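Local atomic coordinates of extracellular solute-binding protein family 5 (PDB entry 4ONY), a protein that probably binds peptides or related solutes in the periplasm and hands them to an ABC transporter for import into the bacterial cell. Residues Lys113-Leu119 / Arg167-Phe173; Gln499-Ser505 / Val524-Glu529; Tyr565-Ala569 / Leu582-Gln586. One frame throughout, in Å; residues are numbered along the deposited sequence.

Contact 1 of 3, residues Lys113-Leu119 / Arg167-Phe173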
loop_
_atom_site.group_PDB
_atom_site.type_symbol
_atom_site.label_atom_id
_atom_site.label_comp_id
_atom_site.label_asym_id
_atom_site.label_seq_id
_atom_site.Cartn_x
_atom_site.Cartn_y
_atom_site.Cartn_z
ATOM N N LYS A 113 -4.640 26.544 4.820
ATOM C CA LYS A 113 -3.801 27.436 4.021
ATOM C C LYS A 113 -2.428 27.664 4.640
ATOM O O LYS A 113 -1.519 28.171 3.963
ATOM C CB LYS A 113 -4.530 28.770 3.856
ATOM C CG LYS A 113 -5.572 28.808 2.719
ATOM C CD LYS A 113 -6.941 29.407 3.111
ATOM C CE LYS A 113 -6.904 30.721 3.935
ATOM N NZ LYS A 113 -7.686 30.644 5.230
ATOM N N TRP A 114 -2.255 27.302 5.905
ATOM C CA TRP A 114 -0.920 27.314 6.550
ATOM C C TRP A 114 -0.844 26.265 7.632
ATOM O O TRP A 114 -1.887 25.814 8.127
ATOM C CB TRP A 114 -0.571 28.703 7.166
ATOM C CG TRP A 114 -1.556 29.183 8.179
ATOM C CD1 TRP A 114 -2.600 30.018 7.959
ATOM C CD2 TRP A 114 -1.608 28.837 9.572
ATOM N NE1 TRP A 114 -3.304 30.222 9.117
ATOM C CE2 TRP A 114 -2.717 29.518 10.127
ATOM C CE3 TRP A 114 -0.836 28.014 10.402
ATOM C CZ2 TRP A 114 -3.093 29.378 11.466
ATOM C CZ3 TRP A 114 -1.181 27.912 11.756
ATOM C CH2 TRP A 114 -2.306 28.584 12.271
ATOM N N VAL A 115 0.389 25.863 7.972
ATOM C CA VAL A 115 0.642 24.982 9.103
ATOM C C VAL A 115 1.908 25.466 9.784
ATOM O O VAL A 115 2.836 25.919 9.126
ATOM C CB VAL A 115 0.716 23.480 8.697
ATOM C CG1 VAL A 115 1.886 23.218 7.768
ATOM C CG2 VAL A 115 0.828 22.566 9.925
ATOM N N GLU A 116 1.941 25.401 11.100
ATOM C CA GLU A 116 3.088 25.869 11.858
ATOM C C GLU A 116 3.523 24.808 12.887
ATOM O O GLU A 116 2.698 24.258 13.585
ATOM C CB GLU A 116 2.772 27.216 12.527
ATOM C CG GLU A 116 3.913 27.768 13.398
ATOM C CD GLU A 116 3.686 29.235 13.827
ATOM O OE1 GLU A 116 2.659 29.825 13.473
ATOM O OE2 GLU A 116 4.559 29.853 14.449
ATOM N N PHE A 117 4.821 24.532 12.932
ATOM C CA PHE A 117 5.405 23.493 13.780
ATOM C C PHE A 117 6.338 24.147 14.739
ATOM O O PHE A 117 7.073 25.080 14.353
ATOM C CB PHE A 117 6.217 22.520 12.930
ATOM C CG PHE A 117 5.412 21.831 11.863
ATOM C CD1 PHE A 117 4.641 20.702 12.165
ATOM C CD2 PHE A 117 5.433 22.294 10.556
ATOM C CE1 PHE A 117 3.896 20.054 11.180
ATOM C CE2 PHE A 117 4.672 21.673 9.587
ATOM C CZ PHE A 117 3.914 20.546 9.888
ATOM N N THR A 118 6.342 23.672 15.970
ATOM C CA THR A 118 7.316 24.109 16.939
ATOM C C THR A 118 8.139 22.895 17.305
ATOM O O THR A 118 7.590 21.886 17.736
ATOM C CB THR A 118 6.642 24.731 18.161
ATOM O OG1 THR A 118 5.761 25.756 17.714
ATOM C CG2 THR A 118 7.656 25.310 19.159
ATOM N N LEU A 119 9.448 22.997 17.072
ATOM C CA LEU A 119 10.370 21.898 17.303
ATOM C C LEU A 119 10.583 21.661 18.792
ATOM O O LEU A 119 10.516 22.582 19.602
ATOM C CB LEU A 119 11.726 22.173 16.660
ATOM C CG LEU A 119 11.714 22.470 15.150
ATOM C CD1 LEU A 119 13.127 22.781 14.654
ATOM C CD2 LEU A 119 11.141 21.279 14.419
ATOM N N ARG A 167 12.084 28.396 17.791
ATOM C CA ARG A 167 11.998 27.023 17.353
ATOM C C ARG A 167 10.765 26.759 16.491
ATOM O O ARG A 167 10.386 25.601 16.340
ATOM C CB ARG A 167 11.988 26.084 18.555
ATOM C CG ARG A 167 13.181 26.255 19.462
ATOM C CD ARG A 167 13.286 25.149 20.449
ATOM N NE ARG A 167 12.011 24.925 21.085
ATOM C CZ ARG A 167 11.517 25.670 22.072
ATOM N NH1 ARG A 167 10.324 25.365 22.578
ATOM N NH2 ARG A 167 12.203 26.712 22.562
ATOM N N SER A 168 10.154 27.811 15.927
ATOM C CA SER A 168 8.906 27.667 15.139
ATOM C C SER A 168 9.061 27.982 13.664
ATOM O O SER A 168 9.704 28.950 13.290
ATOM C CB SER A 168 7.819 28.584 15.670
ATOM O OG SER A 168 7.285 28.028 16.832
ATOM N N VAL A 169 8.403 27.194 12.840
ATOM C CA VAL A 169 8.440 27.374 11.407
ATOM C C VAL A 169 7.050 27.255 10.818
ATOM O O VAL A 169 6.322 26.320 11.099
ATOM C CB VAL A 169 9.451 26.420 10.748
ATOM C CG1 VAL A 169 9.111 24.930 11.000
ATOM C CG2 VAL A 169 9.515 26.692 9.271
ATOM N N ARG A 170 6.686 28.195 9.971
ATOM C CA ARG A 170 5.370 28.211 9.346
ATOM C C ARG A 170 5.444 28.053 7.826
ATOM O O ARG A 170 6.228 28.718 7.174
ATOM C CB ARG A 170 4.628 29.514 9.676
ATOM C CG ARG A 170 3.273 29.571 8.989
ATOM C CD ARG A 170 2.486 30.858 9.215
ATOM N NE ARG A 170 1.954 30.923 10.570
ATOM C CZ ARG A 170 0.743 31.396 10.919
ATOM N NH1 ARG A 170 -0.117 31.873 10.005
ATOM N NH2 ARG A 170 0.382 31.410 12.208
ATOM N N PHE A 171 4.625 27.158 7.286
ATOM C CA PHE A 171 4.469 26.963 5.832
ATOM C C PHE A 171 3.143 27.585 5.435
ATOM O O PHE A 171 2.102 27.196 5.971
ATOM C CB PHE A 171 4.392 25.458 5.506
ATOM C CG PHE A 171 5.647 24.699 5.826
ATOM C CD1 PHE A 171 5.952 24.336 7.121
ATOM C CD2 PHE A 171 6.522 24.336 4.825
ATOM C CE1 PHE A 171 7.116 23.630 7.411
ATOM C CE2 PHE A 171 7.682 23.646 5.106
ATOM C CZ PHE A 171 7.988 23.302 6.402
ATOM N N THR A 172 3.164 28.557 4.542
ATOM C CA THR A 172 1.929 29.112 3.972
ATOM C C THR A 172 1.761 28.610 2.552
ATOM O O THR A 172 2.687 28.727 1.747
ATOM C CB THR A 172 1.976 30.646 3.971
ATOM O OG1 THR A 172 2.279 31.096 5.278
ATOM C CG2 THR A 172 0.631 31.263 3.500
ATOM N N PHE A 173 0.597 28.044 2.250
ATOM C CA PHE A 173 0.372 27.374 0.991
ATOM C C PHE A 173 -0.286 28.263 -0.043
ATOM O O PHE A 173 -0.916 29.245 0.298
ATOM C CB PHE A 173 -0.468 26.103 1.211
ATOM C CG PHE A 173 0.140 25.180 2.229
ATOM C CD1 PHE A 173 1.419 24.673 2.023
ATOM C CD2 PHE A 173 -0.499 24.904 3.397
ATOM C CE1 PHE A 173 2.022 23.869 2.961
ATOM C CE2 PHE A 173 0.092 24.074 4.330
ATOM C CZ PHE A 173 1.355 23.550 4.111
HETATM O O HOH W 1 8.581 22.951 21.701
#
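Two adjacent strands run antiparallel here, 114-119 beside 168-173, with axes 4.6 Å apart at closest approach. Arg-167 leads in: its O accepts from Leu-119 N (2.9 Å), and its side chain turns back so that NE reaches Leu-119 O at 3.2 Å. Water 1 bridges that same carbonyl to NH1 of Arg-167. At Ser-168, a non-hydrogen-bonded pair with Thr-118, the two hydroxyls share a hydrogen bond, Ser-168 OG to Thr-118 OG1 at 2.9 Å. Val-169 then pairs with Phe-117 through both backbone bonds, Val-169 N to Phe-117 O at 2.9 Å and Phe-117 N to Val-169 O at 3.0 Å.

Arg-170 makes two contacts with its guanidinium. The group lies flat on the Trp-114 indole, CZ 3.8 Å from the centroid of the six-membered ring, a cation-pi stack, while its edge forms a salt bridge with Glu-116, NH2 to OE1 at 3.0 Å. The other carboxylate oxygen of Glu-116 is held by Thr-164. Phe-171 repeats the double backbone pairing, now with Val-115, and on the face opposite Arg-170 its CE1 comes within 3.8 Å of Phe-117 CD2. Beyond Thr-172, Phe-173 N closes the ladder on Lys-113 O (2.7 Å), and its CZ touches Val-115 CG1 at 3.7 Å.

Two hairpins, 97-108/114-119 and 158-165/168-173, are thus joined edge to edge into one antiparallel sheet. Helix 181-187 covers the apolar face, where Ile-185 touches both Phe-117 and Phe-171, and Tyr-140 of helix 133-146 meets Phe-171 edge-to-face.

Contact 2 of 3, residues Gln499-Ser505 / Val524-Glu529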
loop_
_atom_site.group_PDB
_atom_site.type_symbol
_atom_site.label_atom_id
_atom_site.label_comp_id
_atom_site.label_asym_id
_atom_site.label_seq_id
_atom_site.Cartn_x
_atom_site.Cartn_y
_atom_site.Cartn_z
ATOM N N GLN A 499 -6.331 8.297 -7.185
ATOM C CA GLN A 499 -7.483 7.677 -7.777
ATOM C C GLN A 499 -7.790 8.210 -9.191
ATOM O O GLN A 499 -8.279 7.455 -10.027
ATOM C CB GLN A 499 -8.719 7.791 -6.879
ATOM C CG GLN A 499 -8.609 7.193 -5.483
ATOM C CD GLN A 499 -8.279 5.701 -5.461
ATOM O OE1 GLN A 499 -7.280 5.303 -4.861
ATOM N NE2 GLN A 499 -9.055 4.908 -6.106
ATOM N N TRP A 500 -7.469 9.483 -9.474
ATOM C CA TRP A 500 -7.664 10.028 -10.798
ATOM C C TRP A 500 -6.920 9.267 -11.892
ATOM O O TRP A 500 -7.437 9.132 -12.977
ATOM C CB TRP A 500 -7.247 11.511 -10.873
ATOM C CG TRP A 500 -8.139 12.459 -10.122
ATOM C CD1 TRP A 500 -7.772 13.279 -9.090
ATOM C CD2 TRP A 500 -9.528 12.693 -10.344
ATOM N NE1 TRP A 500 -8.866 13.968 -8.637
ATOM C CE2 TRP A 500 -9.943 13.661 -9.426
ATOM C CE3 TRP A 500 -10.469 12.184 -11.259
ATOM C CZ2 TRP A 500 -11.270 14.152 -9.387
ATOM C CZ3 TRP A 500 -11.791 12.649 -11.208
ATOM C CH2 TRP A 500 -12.172 13.637 -10.274
ATOM N N LEU A 501 -5.696 8.830 -11.639
ATOM C CA LEU A 501 -4.907 8.170 -12.681
ATOM C C LEU A 501 -5.227 6.685 -12.797
ATOM O O LEU A 501 -4.846 6.042 -13.790
ATOM C CB LEU A 501 -3.405 8.422 -12.507
ATOM C CG LEU A 501 -2.992 9.808 -13.048
ATOM C CD1 LEU A 501 -1.605 10.199 -12.563
ATOM C CD2 LEU A 501 -3.016 9.866 -14.589
ATOM N N ARG A 502 -5.966 6.156 -11.835
ATOM C CA ARG A 502 -6.452 4.799 -11.911
ATOM C C ARG A 502 -7.773 4.681 -12.612
ATOM O O ARG A 502 -8.003 3.709 -13.338
ATOM C CB ARG A 502 -6.683 4.227 -10.528
ATOM C CG ARG A 502 -5.432 4.058 -9.734
ATOM C CD ARG A 502 -5.741 3.485 -8.356
ATOM N NE ARG A 502 -4.489 3.386 -7.608
ATOM C CZ ARG A 502 -4.377 2.860 -6.409
ATOM N NH1 ARG A 502 -5.442 2.401 -5.782
ATOM N NH2 ARG A 502 -3.197 2.840 -5.826
ATOM N N TRP A 503 -8.688 5.600 -12.293
ATOM C CA TRP A 503 -10.109 5.471 -12.655
ATOM C C TRP A 503 -10.749 6.696 -13.347
ATOM O O TRP A 503 -11.862 6.590 -13.866
ATOM C CB TRP A 503 -10.930 5.214 -11.381
ATOM C CG TRP A 503 -10.465 4.108 -10.526
ATOM C CD1 TRP A 503 -9.970 4.188 -9.259
ATOM C CD2 TRP A 503 -10.502 2.708 -10.852
ATOM N NE1 TRP A 503 -9.681 2.906 -8.784
ATOM C CE2 TRP A 503 -10.018 1.995 -9.729
ATOM C CE3 TRP A 503 -10.914 1.995 -11.974
ATOM C CZ2 TRP A 503 -9.915 0.606 -9.706
ATOM C CZ3 TRP A 503 -10.840 0.588 -11.944
ATOM C CH2 TRP A 503 -10.334 -0.077 -10.819
ATOM N N GLY A 504 -10.048 7.837 -13.347
ATOM C CA GLY A 504 -10.601 9.066 -13.820
ATOM C C GLY A 504 -10.795 9.056 -15.313
ATOM O O GLY A 504 -9.984 8.483 -16.059
ATOM N N SER A 505 -11.842 9.708 -15.774
ATOM C CA SER A 505 -12.185 9.588 -17.183
ATOM C C SER A 505 -11.113 10.219 -18.097
ATOM O O SER A 505 -10.795 9.660 -19.129
ATOM C CB SER A 505 -13.600 10.125 -17.446
ATOM O OG SER A 505 -13.608 11.489 -17.136
ATOM N N VAL A 524 -18.057 7.721 -11.617
ATOM C CA VAL A 524 -16.765 7.439 -10.990
ATOM C C VAL A 524 -16.111 8.765 -10.650
ATOM O O VAL A 524 -15.645 8.978 -9.528
ATOM C CB VAL A 524 -15.843 6.611 -11.924
ATOM C CG1 VAL A 524 -14.404 6.623 -11.416
ATOM C CG2 VAL A 524 -16.355 5.184 -12.113
ATOM N N ASP A 525 -16.042 9.662 -11.630
ATOM C CA ASP A 525 -15.423 10.958 -11.390
ATOM C C ASP A 525 -16.071 11.662 -10.213
ATOM O O ASP A 525 -15.375 12.239 -9.370
ATOM C CB ASP A 525 -15.480 11.850 -12.615
ATOM C CG ASP A 525 -14.675 11.294 -13.810
ATOM O OD1 ASP A 525 -13.912 10.336 -13.713
ATOM O OD2 ASP A 525 -14.829 11.828 -14.908
ATOM N N ALA A 526 -17.395 11.624 -10.140
ATOM C CA ALA A 526 -18.124 12.297 -9.049
ATOM C C ALA A 526 -17.825 11.686 -7.660
ATOM O O ALA A 526 -17.734 12.418 -6.667
ATOM C CB ALA A 526 -19.623 12.268 -9.302
ATOM N N MET A 527 -17.661 10.363 -7.577
ATOM C CA MET A 527 -17.326 9.750 -6.279
ATOM C C MET A 527 -15.888 10.090 -5.839
ATOM O O MET A 527 -15.635 10.251 -4.672
ATOM C CB MET A 527 -17.551 8.226 -6.302
ATOM C CG MET A 527 -19.012 7.801 -6.512
ATOM S SD MET A 527 -20.304 8.657 -5.571
ATOM C CE MET A 527 -20.775 9.948 -6.699
ATOM N N ILE A 528 -14.965 10.217 -6.798
ATOM C CA ILE A 528 -13.599 10.649 -6.491
ATOM C C ILE A 528 -13.652 12.111 -5.956
ATOM O O ILE A 528 -12.996 12.443 -4.926
ATOM C CB ILE A 528 -12.646 10.540 -7.689
ATOM C CG1 ILE A 528 -12.456 9.078 -8.085
ATOM C CG2 ILE A 528 -11.266 11.168 -7.376
ATOM C CD1 ILE A 528 -11.766 8.904 -9.443
ATOM N N GLU A 529 -14.425 12.952 -6.618
ATOM C CA GLU A 529 -14.592 14.328 -6.116
ATOM C C GLU A 529 -15.123 14.327 -4.687
ATOM O O GLU A 529 -14.640 15.065 -3.856
ATOM C CB GLU A 529 -15.510 15.158 -7.009
ATOM C CG GLU A 529 -14.932 15.400 -8.385
ATOM C CD GLU A 529 -15.936 15.923 -9.384
ATOM O OE1 GLU A 529 -16.920 16.599 -8.926
ATOM O OE2 GLU A 529 -15.697 15.676 -10.601
HETATM O O HOH W 2 -14.091 7.708 -14.789
#
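This is an antiparallel helix-helix contact: the short helix 499-503 lies against residues 524-529 of helix 522-533, their N-to-C directions 167° apart. The axes stay 10.6 Å apart at closest approach, a wide spacing bridged by large side chains.

Gln-499 opens the contact with backbone and CB, its O 3.8 Å from Ile-528 CD1 and its CB 4.1 Å from Ile-528 CG1. Trp-500 does most of the spanning. Ile-528 CG2 sits over one face of the indole, 3.6 Å from the centroid of the six-membered ring and 15° off the normal, a CH-pi contact; at the ring edge, CH2 lies 3.8 Å from Glu-529 CG. One turn on, Trp-503 packs through its CB, 3.7 Å from Val-524 CG1, while its indole leads away to meet Phe-355 edge-to-face and to touch Leu-551 of helix 537-553.

Gly-504 is where the chain leaves helical geometry, although its N still bonds back to Trp-500 O (2.9 Å). A CB here would collide with that same carbonyl, and the CA passes 3.5 Å from Asp-525 OD1. Water 2 lies between the helix end and the acid, 2.7 Å from Trp-503 O and 2.8 Å from Asp-525 OD1.

The contact joins the end of helix 499-503 to helix 522-533, which packs in turn on helix 537-553 through Val-524 and Met-527. Ser-505 completes it with both its donors directed at one carboxylate: Ser-505 N gives to Asp-525 OD1 at 3.0 Å, and Ser-505 OG to Asp-525 OD2 at 2.6 Å.

Contact 3 of 3, residues Tyr565-Ala569 / Leu582-Gln586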
loop_
_atom_site.group_PDB
_atom_site.type_symbol
_atom_site.label_atom_id
_atom_site.label_comp_id
_atom_site.label_asym_id
_atom_site.label_seq_id
_atom_site.Cartn_x
_atom_site.Cartn_y
_atom_site.Cartn_z
ATOM N N TYR A 565 -4.569 -13.552 6.273
ATOM C CA TYR A 565 -3.697 -13.242 7.387
ATOM C C TYR A 565 -2.309 -12.863 6.888
ATOM O O TYR A 565 -1.843 -13.397 5.882
ATOM C CB TYR A 565 -3.584 -14.469 8.295
ATOM C CG TYR A 565 -4.894 -14.915 8.913
ATOM C CD1 TYR A 565 -5.320 -14.381 10.116
ATOM C CD2 TYR A 565 -5.686 -15.854 8.301
ATOM C CE1 TYR A 565 -6.508 -14.764 10.705
ATOM C CE2 TYR A 565 -6.913 -16.248 8.868
ATOM C CZ TYR A 565 -7.324 -15.692 10.078
ATOM O OH TYR A 565 -8.515 -16.019 10.759
ATOM N N GLN A 566 -1.624 -12.051 7.669
ATOM C CA GLN A 566 -0.215 -11.770 7.487
ATOM C C GLN A 566 0.520 -12.906 8.203
ATOM O O GLN A 566 0.081 -13.375 9.272
ATOM C CB GLN A 566 0.193 -10.489 8.193
ATOM C CG GLN A 566 -0.522 -9.209 7.755
ATOM C CD GLN A 566 0.009 -7.990 8.528
ATOM O OE1 GLN A 566 -0.083 -7.930 9.755
ATOM N NE2 GLN A 566 0.585 -7.013 7.793
ATOM N N TRP A 567 1.636 -13.302 7.626
ATOM C CA TRP A 567 2.382 -14.421 8.120
ATOM C C TRP A 567 3.793 -14.023 8.382
ATOM O O TRP A 567 4.473 -13.567 7.460
ATOM C CB TRP A 567 2.385 -15.523 7.035
ATOM C CG TRP A 567 1.099 -16.207 6.737
ATOM C CD1 TRP A 567 0.051 -16.423 7.584
ATOM C CD2 TRP A 567 0.783 -16.874 5.534
ATOM N NE1 TRP A 567 -0.925 -17.131 6.959
ATOM C CE2 TRP A 567 -0.495 -17.453 5.701
ATOM C CE3 TRP A 567 1.451 -17.048 4.342
ATOM C CZ2 TRP A 567 -1.106 -18.221 4.711
ATOM C CZ3 TRP A 567 0.816 -17.778 3.315
ATOM C CH2 TRP A 567 -0.443 -18.351 3.511
ATOM N N VAL A 568 4.258 -14.258 9.604
ATOM C CA VAL A 568 5.667 -14.047 9.971
ATOM C C VAL A 568 6.151 -15.212 10.825
ATOM O O VAL A 568 5.588 -15.500 11.887
ATOM C CB VAL A 568 5.897 -12.736 10.771
ATOM C CG1 VAL A 568 7.379 -12.543 11.019
ATOM C CG2 VAL A 568 5.330 -11.517 10.037
ATOM N N ALA A 569 7.163 -15.929 10.339
ATOM C CA ALA A 569 7.776 -16.992 11.117
ATOM C C ALA A 569 8.920 -16.349 11.867
ATOM O O ALA A 569 9.554 -15.432 11.340
ATOM C CB ALA A 569 8.282 -18.121 10.231
ATOM N N LEU A 582 -4.261 -1.634 13.693
ATOM C CA LEU A 582 -4.992 -1.568 12.422
ATOM C C LEU A 582 -4.142 -1.925 11.222
ATOM O O LEU A 582 -4.627 -2.615 10.302
ATOM C CB LEU A 582 -5.554 -0.165 12.246
ATOM C CG LEU A 582 -6.608 0.108 11.129
ATOM C CD1 LEU A 582 -7.871 -0.668 11.425
ATOM C CD2 LEU A 582 -6.854 1.604 11.070
ATOM N N SER A 583 -2.873 -1.460 11.209
ATOM C CA SER A 583 -1.995 -1.684 10.056
ATOM C C SER A 583 -1.330 -3.053 10.020
ATOM O O SER A 583 -0.619 -3.358 9.079
ATOM C CB SER A 583 -0.926 -0.622 9.938
ATOM O OG SER A 583 -1.454 0.672 9.715
ATOM N N GLY A 584 -1.581 -3.894 11.013
ATOM C CA GLY A 584 -0.987 -5.210 11.032
ATOM C C GLY A 584 0.268 -5.188 11.892
ATOM O O GLY A 584 0.476 -4.242 12.656
ATOM N N TYR A 585 1.086 -6.232 11.811
ATOM C CA TYR A 585 2.231 -6.339 12.719
ATOM C C TYR A 585 3.162 -5.142 12.491
ATOM O O TYR A 585 3.286 -4.658 11.370
ATOM C CB TYR A 585 2.988 -7.698 12.561
ATOM C CG TYR A 585 3.672 -7.834 11.184
ATOM C CD1 TYR A 585 4.925 -7.306 10.957
ATOM C CD2 TYR A 585 3.013 -8.453 10.142
ATOM C CE1 TYR A 585 5.521 -7.374 9.693
ATOM C CE2 TYR A 585 3.574 -8.557 8.880
ATOM C CZ TYR A 585 4.823 -7.995 8.650
ATOM O OH TYR A 585 5.388 -8.087 7.417
ATOM N N GLN A 586 3.876 -4.731 13.540
ATOM C CA GLN A 586 4.783 -3.596 13.464
ATOM C C GLN A 586 6.148 -3.969 14.064
ATOM O O GLN A 586 6.325 -3.970 15.274
ATOM C CB GLN A 586 4.177 -2.447 14.264
ATOM C CG GLN A 586 2.867 -1.950 13.755
ATOM C CD GLN A 586 3.017 -1.361 12.400
ATOM O OE1 GLN A 586 3.882 -0.522 12.184
ATOM N NE2 GLN A 586 2.186 -1.800 11.455
HETATM O O HOH W 3 2.010 -4.826 9.071
#
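Val-568 lays its CG2 over one face of the Tyr-585 ring, 3.8 Å from the centroid and 16° off the normal, a CH-pi contact. It joins the central strand of a three-stranded antiparallel sheet, 566-571 between 274-277 and 297-302, to an irregular loop. Tyr-585 is also lodged against Phe-302 and Ile-276 of the flanking strands, so the loop packs across that face of the sheet.

Two residues before Val-568, and directed to the same side, Gln-566 extends to the loop backbone: its OE1 accepts from Tyr-585 N at 2.9 Å. That approach depends on Gly-584, whose CA is 3.1 Å from Gln-566 OE1; a CB would strike the amide oxygen, and at phi 96°, psi -167° it would also be pressed against Ser-583 O. The amide nitrogen works through water 3, with Gln-566 NE2 2.9 Å from the water, which donates to Ser-583 O at 3.0 Å and Tyr-585 O at 2.6 Å.

How the contacts relate
From the N terminus, the three contacts come in series, so none encloses or crosses another. Contact 1 closes first, joining two strands across a 47-residue excursion that includes helix 133-146 and strand 158-165. Much later, contact 2 closes an 18-residue connection, almost all of it irregular, between two helices. Contact 3 follows near the C-terminal end, bringing a loop back over a strand of the three-stranded sheet after only 12 intervening residues, which include strand 574-575. The sites are well separated: centres are 31 to 35 Å apart, and contacts 2 and 3, about 16 Å apart at their nearest atoms, lie on opposite sides of the chain's centre.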